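Local coordinates for alpha-L-arabinosidase (Xanthomonas axonopodis pv. citri, PDB 6D25), which probably removes arabinofuranosyl side groups from arabinoxylans as a family GH51 glycoside hydrolase, coping with internally di-substituted xylose units, at residues 105-110 / 165-170; 169-174 / 192-197. All coordinates share one frame; numbering follows the deposited sequence.

Interaction 1: 105-110 / 165-170; sequences YHWRDG and AQWAEY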
loop_
_atom_site.group_PDB
_atom_site.type_symbol
_atom_site.label_atom_id
_atom_site.label_comp_id
_atom_site.label_asym_id
_atom_site.label_seq_id
_atom_site.Cartn_x
_atom_site.Cartn_y
_atom_site.Cartn_z
ATOM N N TYR A 105 5.270 14.654 1.308
ATOM C CA TYR A 105 4.430 15.860 1.421
ATOM C C TYR A 105 2.942 15.494 1.456
ATOM O O TYR A 105 2.515 14.624 0.712
ATOM C CB TYR A 105 4.686 16.756 0.219
ATOM C CG TYR A 105 3.955 18.074 0.197
ATOM C CD1 TYR A 105 4.187 19.035 1.170
ATOM C CD2 TYR A 105 3.090 18.403 -0.836
ATOM C CE1 TYR A 105 3.553 20.264 1.136
ATOM C CE2 TYR A 105 2.482 19.643 -0.899
ATOM C CZ TYR A 105 2.721 20.579 0.079
ATOM O OH TYR A 105 2.112 21.805 0.014
ATOM N N HIS A 106 2.197 16.190 2.310
ATOM C CA HIS A 106 0.749 16.049 2.417
ATOM C C HIS A 106 0.145 17.386 1.998
ATOM O O HIS A 106 0.266 18.376 2.769
ATOM C CB HIS A 106 0.370 15.578 3.821
ATOM C CG HIS A 106 1.014 14.264 4.104
ATOM N ND1 HIS A 106 0.545 13.105 3.523
ATOM C CD2 HIS A 106 2.148 13.924 4.745
ATOM C CE1 HIS A 106 1.362 12.108 3.778
ATOM N NE2 HIS A 106 2.344 12.563 4.555
ATOM N N TRP A 107 -0.496 17.409 0.825
ATOM C CA TRP A 107 -0.930 18.668 0.221
ATOM C C TRP A 107 -1.853 19.477 1.149
ATOM O O TRP A 107 -1.854 20.708 1.082
ATOM C CB TRP A 107 -1.586 18.401 -1.142
ATOM C CG TRP A 107 -2.930 17.770 -1.075
ATOM C CD1 TRP A 107 -3.218 16.443 -1.100
ATOM C CD2 TRP A 107 -4.189 18.459 -0.992
ATOM N NE1 TRP A 107 -4.564 16.257 -1.036
ATOM C CE2 TRP A 107 -5.193 17.471 -0.974
ATOM C CE3 TRP A 107 -4.568 19.807 -0.986
ATOM C CZ2 TRP A 107 -6.554 17.793 -0.894
ATOM C CZ3 TRP A 107 -5.911 20.125 -0.915
ATOM C CH2 TRP A 107 -6.881 19.138 -0.887
ATOM N N ARG A 108 -2.640 18.813 1.997
ATOM C CA ARG A 108 -3.573 19.559 2.859
ATOM C C ARG A 108 -2.811 20.404 3.879
ATOM O O ARG A 108 -3.374 21.386 4.391
ATOM C CB ARG A 108 -4.555 18.626 3.576
ATOM C CG ARG A 108 -5.620 18.055 2.652
ATOM C CD ARG A 108 -6.778 17.521 3.487
ATOM N NE ARG A 108 -8.062 17.753 2.882
ATOM C CZ ARG A 108 -8.691 18.921 2.740
ATOM N NH1 ARG A 108 -8.349 20.051 3.343
ATOM N NH2 ARG A 108 -9.725 18.915 1.946
ATOM N N ASP A 109 -1.567 20.056 4.159
ATOM C CA ASP A 109 -0.732 20.828 5.079
ATOM C C ASP A 109 -0.440 22.219 4.499
ATOM O O ASP A 109 -0.042 23.120 5.220
ATOM C CB ASP A 109 0.586 20.122 5.373
ATOM C CG ASP A 109 0.459 18.835 6.201
ATOM O OD1 ASP A 109 -0.590 18.622 6.815
ATOM O OD2 ASP A 109 1.435 18.048 6.230
ATOM N N GLY A 110 -0.571 22.383 3.190
ATOM C CA GLY A 110 -0.192 23.608 2.534
ATOM C C GLY A 110 -1.350 24.439 2.000
ATOM O O GLY A 110 -1.113 25.318 1.158
ATOM N N ALA A 165 -5.465 11.857 -5.566
ATOM C CA ALA A 165 -6.734 11.955 -6.236
ATOM C C ALA A 165 -7.468 13.243 -5.808
ATOM O O ALA A 165 -8.000 14.006 -6.643
ATOM C CB ALA A 165 -7.601 10.747 -5.951
ATOM N N GLN A 166 -7.479 13.472 -4.526
ATOM C CA GLN A 166 -8.172 14.673 -3.984
ATOM C C GLN A 166 -7.407 15.940 -4.374
ATOM O O GLN A 166 -8.001 16.950 -4.628
ATOM C CB GLN A 166 -8.349 14.545 -2.473
ATOM C CG GLN A 166 -9.391 13.467 -2.132
ATOM C CD GLN A 166 -9.880 13.529 -0.713
ATOM O OE1 GLN A 166 -9.138 13.956 0.156
ATOM N NE2 GLN A 166 -11.118 13.105 -0.491
ATOM N N TRP A 167 -6.093 15.868 -4.416
ATOM C CA TRP A 167 -5.297 17.047 -4.757
ATOM C C TRP A 167 -5.602 17.504 -6.186
ATOM O O TRP A 167 -5.774 18.691 -6.422
ATOM C CB TRP A 167 -3.801 16.756 -4.625
ATOM C CG TRP A 167 -2.923 17.954 -4.538
ATOM C CD1 TRP A 167 -3.305 19.240 -4.308
ATOM C CD2 TRP A 167 -1.492 17.974 -4.609
ATOM N NE1 TRP A 167 -2.205 20.044 -4.213
ATOM C CE2 TRP A 167 -1.083 19.306 -4.382
ATOM C CE3 TRP A 167 -0.515 17.002 -4.823
ATOM C CZ2 TRP A 167 0.248 19.681 -4.375
ATOM C CZ3 TRP A 167 0.813 17.374 -4.794
ATOM C CH2 TRP A 167 1.180 18.689 -4.545
ATOM N N ALA A 168 -5.636 16.551 -7.114
ATOM C CA ALA A 168 -5.944 16.849 -8.490
ATOM C C ALA A 168 -7.347 17.475 -8.608
ATOM O O ALA A 168 -7.516 18.442 -9.367
ATOM C CB ALA A 168 -5.879 15.595 -9.327
ATOM N N GLU A 169 -8.322 16.948 -7.877
ATOM C CA GLU A 169 -9.671 17.505 -7.917
ATOM C C GLU A 169 -9.665 18.939 -7.358
ATOM O O GLU A 169 -10.255 19.863 -7.960
ATOM C CB GLU A 169 -10.678 16.641 -7.140
ATOM C CG GLU A 169 -12.104 17.210 -7.089
ATOM C CD GLU A 169 -13.103 16.397 -6.282
ATOM O OE1 GLU A 169 -12.917 15.145 -6.256
ATOM O OE2 GLU A 169 -14.079 17.004 -5.618
ATOM N N TYR A 170 -9.014 19.124 -6.207
ATOM C CA TYR A 170 -8.934 20.432 -5.584
ATOM C C TYR A 170 -8.438 21.471 -6.592
ATOM O O TYR A 170 -8.984 22.566 -6.702
ATOM C CB TYR A 170 -7.983 20.372 -4.399
ATOM C CG TYR A 170 -7.830 21.660 -3.626
ATOM C CD1 TYR A 170 -6.860 22.576 -3.974
ATOM C CD2 TYR A 170 -8.652 21.949 -2.555
ATOM C CE1 TYR A 170 -6.687 23.750 -3.256
ATOM C CE2 TYR A 170 -8.496 23.112 -1.826
ATOM C CZ TYR A 170 -7.501 24.016 -2.160
ATOM O OH TYR A 170 -7.345 25.167 -1.429
HETATM O O HOH W 1 -6.429 14.240 0.645
HETATM O O HOH W 2 -10.070 16.051 1.798
#
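Trp107 reaches from its loop onto helix 161-172 and beds against Trp167 as an offset stack, the five-membered rings 4.2 Å apart between centroids and 8° from parallel. The two side chains run in opposite directions, so each CB rests on the flat face of the other's five-membered ring: Trp107 CB stands 3.4 Å from the ring centroid of Trp167, and Trp167 CB answers over that of Trp107, as reciprocal CH-pi contacts. Arg108 CG covers the opposite face of the Trp107 indole, which is thus sandwiched. Trp107 CG sits between its backbone N and carbonyl carbon (chi1 72°), which carries the indole across the helix, so that its six-membered ring reaches Tyr170: CZ3 lies over one face of that ring, 3.7 Å from Tyr170 CG, with the planes tilted by 51°. The far end of the Trp167 indole, CH2, meets the edge of the Tyr105 ring, 4.0 Å from Tyr105 CE2. Gln166 OE1 accepts from two waters, one leading to Arg108 NE and the other, weakly, to Trp107 NE1. This aromatic cluster joins the loop after strand 93-96 to helix 161-172 of the parallel barrel; helix 178-185 flanks it, its Leu179 touching Arg108 and Gln166.

Interaction 2: 169-174 / 192-197; sequences EYMTAP and WQVPYF
With Trp192 CG anti to its carbonyl carbon (chi1 -66°), the indole is set beside the end of helix 161-172 and presents the rim of its six-membered ring to Met171. Met171 makes the matching choice, CG beside its own backbone N (chi1 -75°), and the side chain crosses the indole at about a right angle, CG lying 4.0 Å from Trp192 CE3. Met171 CA lies at the edge of the indole, near its plane, 3.8 Å from Trp192 CE3. A backbone hydrogen bond ties the same two residues: Trp192 N donates to Met171 O at 3.0 Å, so a carbonyl of the last helical turn is taken up by the incoming chain. The setting is the beta-alpha-beta unit of a (beta/alpha)8 barrel, the catalytic fold of GH51 enzymes: the chain leaves helix 161-172, passes through helix 178-185 and enters strand 196-199, which lies parallel to strand 149-154. Val194 aims its CG2 at the helix end, 3.6 Å from Thr172 CG2 and 4.0 Å from Met171 CB. Thr172 turns its methyl to this side while OG1 hydrogen-bonds back to Ala168 O. Tyr170 CE1 approaches the indole edge at Trp192 CZ3, 4.3 Å away, and Trp192 NE1 is hydrogen-bonded to Asp141 of helix 136-146.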
loop_
_atom_site.group_PDB
_atom_site.type_symbol
_atom_site.label_atom_id
_atom_site.label_comp_id
_atom_site.label_asym_id
_atom_site.label_seq_id
_atom_site.Cartn_x
_atom_site.Cartn_y
_atom_site.Cartn_z
ATOM N N GLU A 169 -8.322 16.948 -7.877
ATOM C CA GLU A 169 -9.671 17.505 -7.917
ATOM C C GLU A 169 -9.665 18.939 -7.358
ATOM O O GLU A 169 -10.255 19.863 -7.960
ATOM C CB GLU A 169 -10.678 16.641 -7.140
ATOM C CG GLU A 169 -12.104 17.210 -7.089
ATOM C CD GLU A 169 -13.103 16.397 -6.282
ATOM O OE1 GLU A 169 -12.917 15.145 -6.256
ATOM O OE2 GLU A 169 -14.079 17.004 -5.618
ATOM N N TYR A 170 -9.014 19.124 -6.207
ATOM C CA TYR A 170 -8.934 20.432 -5.584
ATOM C C TYR A 170 -8.438 21.471 -6.592
ATOM O O TYR A 170 -8.984 22.566 -6.702
ATOM C CB TYR A 170 -7.983 20.372 -4.399
ATOM C CG TYR A 170 -7.830 21.660 -3.626
ATOM C CD1 TYR A 170 -6.860 22.576 -3.974
ATOM C CD2 TYR A 170 -8.652 21.949 -2.555
ATOM C CE1 TYR A 170 -6.687 23.750 -3.256
ATOM C CE2 TYR A 170 -8.496 23.112 -1.826
ATOM C CZ TYR A 170 -7.501 24.016 -2.160
ATOM O OH TYR A 170 -7.345 25.167 -1.429
ATOM N N MET A 171 -7.388 21.120 -7.311
ATOM C CA MET A 171 -6.719 22.085 -8.189
ATOM C C MET A 171 -7.486 22.300 -9.510
ATOM O O MET A 171 -7.389 23.404 -10.052
ATOM C CB MET A 171 -5.292 21.643 -8.518
ATOM C CG MET A 171 -4.332 21.867 -7.333
ATOM S SD MET A 171 -2.599 21.538 -7.775
ATOM C CE MET A 171 -2.594 19.755 -7.886
ATOM N N THR A 172 -8.168 21.271 -10.034
ATOM C CA THR A 172 -8.645 21.311 -11.455
ATOM C C THR A 172 -10.172 21.230 -11.603
ATOM O O THR A 172 -10.651 21.479 -12.678
ATOM C CB THR A 172 -8.034 20.165 -12.286
ATOM O OG1 THR A 172 -8.490 18.886 -11.828
ATOM C CG2 THR A 172 -6.523 20.204 -12.270
ATOM N N ALA A 173 -10.933 20.896 -10.571
ATOM C CA ALA A 173 -12.371 20.669 -10.728
ATOM C C ALA A 173 -13.098 21.987 -11.017
ATOM O O ALA A 173 -12.949 22.944 -10.264
ATOM C CB ALA A 173 -12.955 19.978 -9.526
ATOM N N PRO A 174 -13.907 22.022 -12.100
ATOM C CA PRO A 174 -14.744 23.175 -12.390
ATOM C C PRO A 174 -16.128 23.118 -11.739
ATOM O O PRO A 174 -16.857 24.101 -11.797
ATOM C CB PRO A 174 -14.869 23.125 -13.934
ATOM C CG PRO A 174 -14.944 21.643 -14.211
ATOM C CD PRO A 174 -13.991 21.038 -13.196
ATOM N N TRP A 192 -7.045 25.803 -11.759
ATOM C CA TRP A 192 -5.758 25.980 -12.394
ATOM C C TRP A 192 -5.570 24.879 -13.450
ATOM O O TRP A 192 -6.230 23.846 -13.434
ATOM C CB TRP A 192 -4.614 25.855 -11.391
ATOM C CG TRP A 192 -4.502 26.899 -10.323
ATOM C CD1 TRP A 192 -3.994 28.157 -10.445
ATOM C CD2 TRP A 192 -4.799 26.711 -8.931
ATOM N NE1 TRP A 192 -3.987 28.769 -9.228
ATOM C CE2 TRP A 192 -4.450 27.900 -8.269
ATOM C CE3 TRP A 192 -5.283 25.645 -8.178
ATOM C CZ2 TRP A 192 -4.597 28.064 -6.892
ATOM C CZ3 TRP A 192 -5.450 25.809 -6.820
ATOM C CH2 TRP A 192 -5.098 27.002 -6.182
ATOM N N GLN A 193 -4.617 25.094 -14.331
ATOM C CA GLN A 193 -4.155 24.076 -15.250
ATOM C C GLN A 193 -3.031 23.282 -14.587
ATOM O O GLN A 193 -2.074 23.867 -14.057
ATOM C CB GLN A 193 -3.639 24.723 -16.548
ATOM C CG GLN A 193 -4.671 25.594 -17.254
ATOM C CD GLN A 193 -5.864 24.808 -17.751
ATOM O OE1 GLN A 193 -5.703 23.851 -18.507
ATOM N NE2 GLN A 193 -7.047 25.201 -17.319
ATOM N N VAL A 194 -3.172 21.958 -14.630
ATOM C CA VAL A 194 -2.169 21.022 -14.145
ATOM C C VAL A 194 -1.793 20.070 -15.288
ATOM O O VAL A 194 -2.295 18.940 -15.374
ATOM C CB VAL A 194 -2.644 20.260 -12.893
ATOM C CG1 VAL A 194 -1.547 19.333 -12.386
ATOM C CG2 VAL A 194 -3.072 21.219 -11.778
ATOM N N PRO A 195 -0.887 20.516 -16.148
ATOM C CA PRO A 195 -0.654 19.746 -17.356
ATOM C C PRO A 195 0.219 18.499 -17.158
ATOM O O PRO A 195 0.090 17.562 -17.960
ATOM C CB PRO A 195 0.018 20.705 -18.336
ATOM C CG PRO A 195 0.660 21.729 -17.418
ATOM C CD PRO A 195 -0.362 21.880 -16.288
ATOM N N TYR A 196 1.060 18.471 -16.123
ATOM C CA TYR A 196 1.944 17.357 -15.841
ATOM C C TYR A 196 1.827 16.989 -14.367
ATOM O O TYR A 196 1.834 17.859 -13.505
ATOM C CB TYR A 196 3.402 17.688 -16.175
ATOM C CG TYR A 196 3.593 18.426 -17.479
ATOM C CD1 TYR A 196 3.481 17.783 -18.701
ATOM C CD2 TYR A 196 3.869 19.768 -17.489
ATOM C CE1 TYR A 196 3.626 18.464 -19.905
ATOM C CE2 TYR A 196 4.052 20.460 -18.674
ATOM C CZ TYR A 196 3.919 19.817 -19.897
ATOM O OH TYR A 196 4.033 20.545 -21.054
ATOM N N PHE A 197 1.758 15.702 -14.104
ATOM C CA PHE A 197 1.599 15.199 -12.742
ATOM C C PHE A 197 2.508 13.972 -12.576
ATOM O O PHE A 197 2.333 12.960 -13.286
ATOM C CB PHE A 197 0.141 14.815 -12.466
ATOM C CG PHE A 197 -0.179 14.677 -11.005
ATOM C CD1 PHE A 197 0.211 13.567 -10.301
ATOM C CD2 PHE A 197 -0.835 15.694 -10.334
ATOM C CE1 PHE A 197 -0.076 13.439 -8.945
ATOM C CE2 PHE A 197 -1.101 15.604 -8.974
ATOM C CZ PHE A 197 -0.695 14.491 -8.282
#

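How the interactions relate
Helix 161-172 serves both contacts, and both are largely buried, their centres about 11 Å apart. Interaction 1 has more neighbours in other subunits, with Arg120 of a second subunit on Gln166 and Glu162 of a third on His106, while interaction 2 meets the second subunit through Glu169. The chemistry of interaction 1 is mainly aromatic, one true stack with oblique ring contacts around it, and two waters bridge its polar side. Interaction 2 sits at the helix's C-terminal end, where the chain heads into the barrel sheet, and combines a direct backbone bond with aliphatic, sulfur-bearing and ring-edge packing. Tyr170 belongs to both, its hydroxyl hydrogen-bonded to His137 and Asn186. The two also touch directly, Trp167 CE3 lying 4.3 Å from Phe197 CZ.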